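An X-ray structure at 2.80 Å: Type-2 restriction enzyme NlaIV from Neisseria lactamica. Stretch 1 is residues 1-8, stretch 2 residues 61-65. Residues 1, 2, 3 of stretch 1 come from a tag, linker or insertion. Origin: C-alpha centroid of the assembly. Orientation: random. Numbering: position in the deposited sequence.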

ATOM      1  N   GLY A   1     -31.887 -22.032  -8.089  1.00183.31           N
ATOM      2  CA  GLY A   1     -31.780 -21.090  -6.933  1.00185.63           C
ATOM      3  C   GLY A   1     -30.391 -21.035  -6.318  1.00189.92           C
ATOM      4  O   GLY A   1     -29.616 -20.121  -6.609  1.00189.52           O
ATOM      5  N   SER A   2     -30.085 -22.017  -5.467  1.00190.24           N
ATOM      6  CA  SER A   2     -28.800 -22.080  -4.751  1.00183.97           C
ATOM      7  C   SER A   2     -28.501 -23.488  -4.198  1.00181.86           C
ATOM      8  O   SER A   2     -29.032 -23.876  -3.152  1.00174.39           O
ATOM      9  CB  SER A   2     -28.786 -21.047  -3.612  1.00177.96           C
ATOM     10  OG  SER A   2     -27.559 -21.063  -2.900  1.00169.43           O
ATOM     11  N   HIS A   3     -27.646 -24.233  -4.906  1.00180.90           N
ATOM     12  CA  HIS A   3     -27.220 -25.584  -4.497  1.00180.20           C
ATOM     13  C   HIS A   3     -25.758 -25.522  -4.030  1.00174.32           C
ATOM     14  O   HIS A   3     -24.837 -25.520  -4.855  1.00173.25           O
ATOM     15  CB  HIS A   3     -27.372 -26.606  -5.649  1.00185.55           C
ATOM     16  CG  HIS A   3     -28.492 -26.306  -6.601  1.00191.70           C
ATOM     17  ND1 HIS A   3     -28.290 -25.658  -7.801  1.00191.10           N
ATOM     18  CD2 HIS A   3     -29.817 -26.578  -6.539  1.00190.57           C
ATOM     19  CE1 HIS A   3     -29.443 -25.537  -8.435  1.00189.08           C
ATOM     20  NE2 HIS A   3     -30.386 -26.087  -7.691  1.00190.45           N
ATOM     21  N   MET A   4     -25.549 -25.467  -2.713  1.00166.26           N
ATOM     22  CA  MET A   4     -24.205 -25.282  -2.134  1.00160.43           C
ATOM     23  C   MET A   4     -23.514 -26.595  -1.776  1.00154.45           C
ATOM     24  O   MET A   4     -24.021 -27.361  -0.957  1.00160.16           O
ATOM     25  CB  MET A   4     -24.271 -24.410  -0.879  1.00159.91           C
ATOM     26  CG  MET A   4     -24.734 -22.987  -1.136  1.00161.20           C
ATOM     27  SD  MET A   4     -23.962 -21.804  -0.021  1.00158.52           S
ATOM     28  CE  MET A   4     -25.067 -20.402  -0.202  1.00157.93           C
ATOM     29  N   ILE A   5     -22.340 -26.820  -2.367  1.00146.09           N
ATOM     30  CA  ILE A   5     -21.530 -28.020  -2.106  1.00146.27           C
ATOM     31  C   ILE A   5     -20.473 -27.750  -1.011  1.00145.57           C
ATOM     32  O   ILE A   5     -20.058 -26.604  -0.818  1.00146.91           O
ATOM     33  CB  ILE A   5     -20.896 -28.570  -3.425  1.00145.57           C
ATOM     34  CG1 ILE A   5     -20.335 -29.989  -3.218  1.00149.97           C
ATOM     35  CG2 ILE A   5     -19.829 -27.630  -3.997  1.00139.19           C
ATOM     36  CD1 ILE A   5     -20.092 -30.766  -4.499  1.00146.44           C
ATOM     37  N   LYS A   6     -20.078 -28.801  -0.285  1.00143.89           N
ATOM     38  CA  LYS A   6     -18.959 -28.756   0.677  1.00136.60           C
ATOM     39  C   LYS A   6     -17.717 -29.361   0.032  1.00129.79           C
ATOM     40  O   LYS A   6     -17.753 -30.511  -0.405  1.00130.77           O
ATOM     41  CB  LYS A   6     -19.272 -29.555   1.950  1.00139.73           C
ATOM     42  CG  LYS A   6     -19.935 -28.773   3.070  1.00146.50           C
ATOM     43  CD  LYS A   6     -19.893 -29.576   4.364  1.00152.57           C
ATOM     44  CE  LYS A   6     -20.632 -28.879   5.494  1.00157.76           C
ATOM     45  NZ  LYS A   6     -20.348 -29.495   6.822  1.00156.57           N
ATOM     46  N   LEU A   7     -16.624 -28.598  -0.012  1.00125.99           N
ATOM     47  CA  LEU A   7     -15.348 -29.083  -0.551  1.00122.45           C
ATOM     48  C   LEU A   7     -14.233 -29.116   0.500  1.00115.67           C
ATOM     49  O   LEU A   7     -14.322 -28.486   1.561  1.00104.05           O
ATOM     50  CB  LEU A   7     -14.920 -28.246  -1.770  1.00124.65           C
ATOM     51  CG  LEU A   7     -15.124 -28.899  -3.143  1.00127.45           C
ATOM     52  CD1 LEU A   7     -16.572 -29.320  -3.344  1.00132.97           C
ATOM     53  CD2 LEU A   7     -14.677 -27.976  -4.272  1.00128.85           C
ATOM     54  N   THR A   8     -13.196 -29.886   0.178  1.00114.35           N
ATOM     55  CA  THR A   8     -11.961 -29.939   0.956  1.00117.70           C
ATOM     56  C   THR A   8     -10.849 -29.176   0.218  1.00118.89           C
ATOM     57  O   THR A   8     -10.979 -28.859  -0.969  1.00122.94           O
ATOM     58  CB  THR A   8     -11.539 -31.397   1.276  1.00118.10           C
ATOM     59  OG1 THR A   8     -10.478 -31.385   2.236  1.00135.75           O
ATOM     60  CG2 THR A   8     -11.072 -32.169   0.042  1.00113.42           C
TER
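Stretch 2 (61-65) REIEF

The firmest direct link between the two stretches is a backbone hydrogen bond: Glu64 N donates to Ile5 O over 3.1 Å, with an angle of 140° at the hydrogen. The same carbonyl oxygen also receives a CA-H...O contact from Ile63 CA at 3.6 Å, so Ile5 O is approached by two successive residues of the partner. A water extends the link, accepting from Leu7 N at 2.9 Å and lying 2.8 Å from Glu64 O, to which it can donate; it joins two main chains that do not meet directly there.

Stretch 2 runs in the same direction as stretch 1, Met4 facing Glu62, Ile5 facing Ile63 and Lys6 facing Glu64, with CA atoms 4.8 to 5.3 Å apart. Both backbones are largely extended, yet neither forms a regular strand here. Arg61 has just left a helix, and Glu62 follows with positive phi (65°) before Ile63 and Glu64 straighten out beside Ile5 and Lys6. Next to this turn, Met4 CA makes a CA-H...O contact of 3.3 Å with Glu62 O.

The CA-to-CB bond of Glu62 points toward stretch 1, and its carboxylate reaches the tag residue Ser2, whose OG gives a weak hydrogen bond to OE1 at 3.3 Å. The CA-to-CB bond of Glu64 also points toward stretch 1. Its acidic group suits the neighbourhood of a lysine, although Lys6 NZ lies 4.3 Å from Glu64 OE2, beyond a salt bridge; the methylene Lys6 CE comes nearer, 3.2 Å from that oxygen.

Apolar packing centres on buried Ile63. Although its CA-to-CB bond points away, its branched side chain still offers CD1 to Leu7 CD2 at 3.8 Å and CG1 to Ile5 CG2 at 4.2 Å, a fitting use of aliphatic surface. Phe65 and Thr8 lie beyond the contact.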

ATOM      1  N   ARG A  61     -18.808 -20.175  -6.865  1.00131.90           N
ATOM      2  CA  ARG A  61     -19.051 -21.614  -7.070  1.00132.49           C
ATOM      3  C   ARG A  61     -19.967 -22.247  -6.010  1.00132.67           C
ATOM      4  O   ARG A  61     -20.048 -23.476  -5.922  1.00127.11           O
ATOM      5  CB  ARG A  61     -17.718 -22.374  -7.142  1.00131.64           C
ATOM      6  CG  ARG A  61     -16.796 -21.916  -8.256  1.00132.62           C
ATOM      7  CD  ARG A  61     -17.348 -22.241  -9.635  1.00137.17           C
ATOM      8  NE  ARG A  61     -16.802 -21.332 -10.639  1.00137.03           N
ATOM      9  CZ  ARG A  61     -15.595 -21.438 -11.200  1.00133.48           C
ATOM     10  NH1 ARG A  61     -14.758 -22.428 -10.875  1.00128.36           N
ATOM     11  NH2 ARG A  61     -15.221 -20.535 -12.102  1.00131.27           N
ATOM     12  N   GLU A  62     -20.646 -21.414  -5.211  1.00136.20           N
ATOM     13  CA  GLU A  62     -21.591 -21.864  -4.180  1.00142.00           C
ATOM     14  C   GLU A  62     -20.920 -22.673  -3.050  1.00143.31           C
ATOM     15  O   GLU A  62     -21.619 -23.300  -2.247  1.00145.76           O
ATOM     16  CB  GLU A  62     -22.751 -22.676  -4.802  1.00149.93           C
ATOM     17  CG  GLU A  62     -23.439 -22.049  -6.022  1.00150.27           C
ATOM     18  CD  GLU A  62     -24.716 -21.285  -5.691  1.00149.78           C
ATOM     19  OE1 GLU A  62     -24.777 -20.605  -4.639  1.00145.13           O
ATOM     20  OE2 GLU A  62     -25.666 -21.358  -6.500  1.00147.88           O
ATOM     21  N   ILE A  63     -19.583 -22.628  -2.963  1.00137.28           N
ATOM     22  CA  ILE A  63     -18.833 -23.480  -2.035  1.00127.22           C
ATOM     23  C   ILE A  63     -18.957 -22.924  -0.618  1.00124.66           C
ATOM     24  O   ILE A  63     -18.900 -21.715  -0.390  1.00116.82           O
ATOM     25  CB  ILE A  63     -17.348 -23.654  -2.445  1.00123.72           C
ATOM     26  CG1 ILE A  63     -17.268 -24.338  -3.816  1.00122.92           C
ATOM     27  CG2 ILE A  63     -16.582 -24.478  -1.408  1.00122.63           C
ATOM     28  CD1 ILE A  63     -15.878 -24.407  -4.414  1.00123.49           C
ATOM     29  N   GLU A  64     -19.118 -23.844   0.322  1.00126.95           N
ATOM     30  CA  GLU A  64     -19.513 -23.534   1.681  1.00128.65           C
ATOM     31  C   GLU A  64     -18.263 -23.176   2.478  1.00120.81           C
ATOM     32  O   GLU A  64     -17.276 -23.915   2.431  1.00118.15           O
ATOM     33  CB  GLU A  64     -20.209 -24.772   2.259  1.00139.47           C
ATOM     34  CG  GLU A  64     -21.189 -24.520   3.389  1.00146.62           C
ATOM     35  CD  GLU A  64     -22.047 -25.740   3.690  1.00150.37           C
ATOM     36  OE1 GLU A  64     -22.590 -26.343   2.737  1.00150.05           O
ATOM     37  OE2 GLU A  64     -22.181 -26.095   4.881  1.00154.46           O
ATOM     38  N   PHE A  65     -18.289 -22.038   3.177  1.00114.53           N
ATOM     39  CA  PHE A  65     -17.179 -21.641   4.060  1.00112.21           C
ATOM     40  C   PHE A  65     -17.527 -20.516   5.030  1.00108.01           C
ATOM     41  O   PHE A  65     -18.506 -19.795   4.843  1.00105.21           O
ATOM     42  CB  PHE A  65     -15.942 -21.210   3.251  1.00116.79           C
ATOM     43  CG  PHE A  65     -16.135 -19.938   2.467  1.00119.18           C
ATOM     44  CD1 PHE A  65     -15.888 -18.697   3.048  1.00120.11           C
ATOM     45  CD2 PHE A  65     -16.561 -19.982   1.147  1.00120.14           C
ATOM     46  CE1 PHE A  65     -16.073 -17.528   2.329  1.00121.42           C
ATOM     47  CE2 PHE A  65     -16.746 -18.816   0.423  1.00119.21           C
ATOM     48  CZ  PHE A  65     -16.501 -17.589   1.013  1.00119.40           C
TER
HETATM   49  O   HOH W   1     -16.177 -26.344   1.699  1.00 89.01           O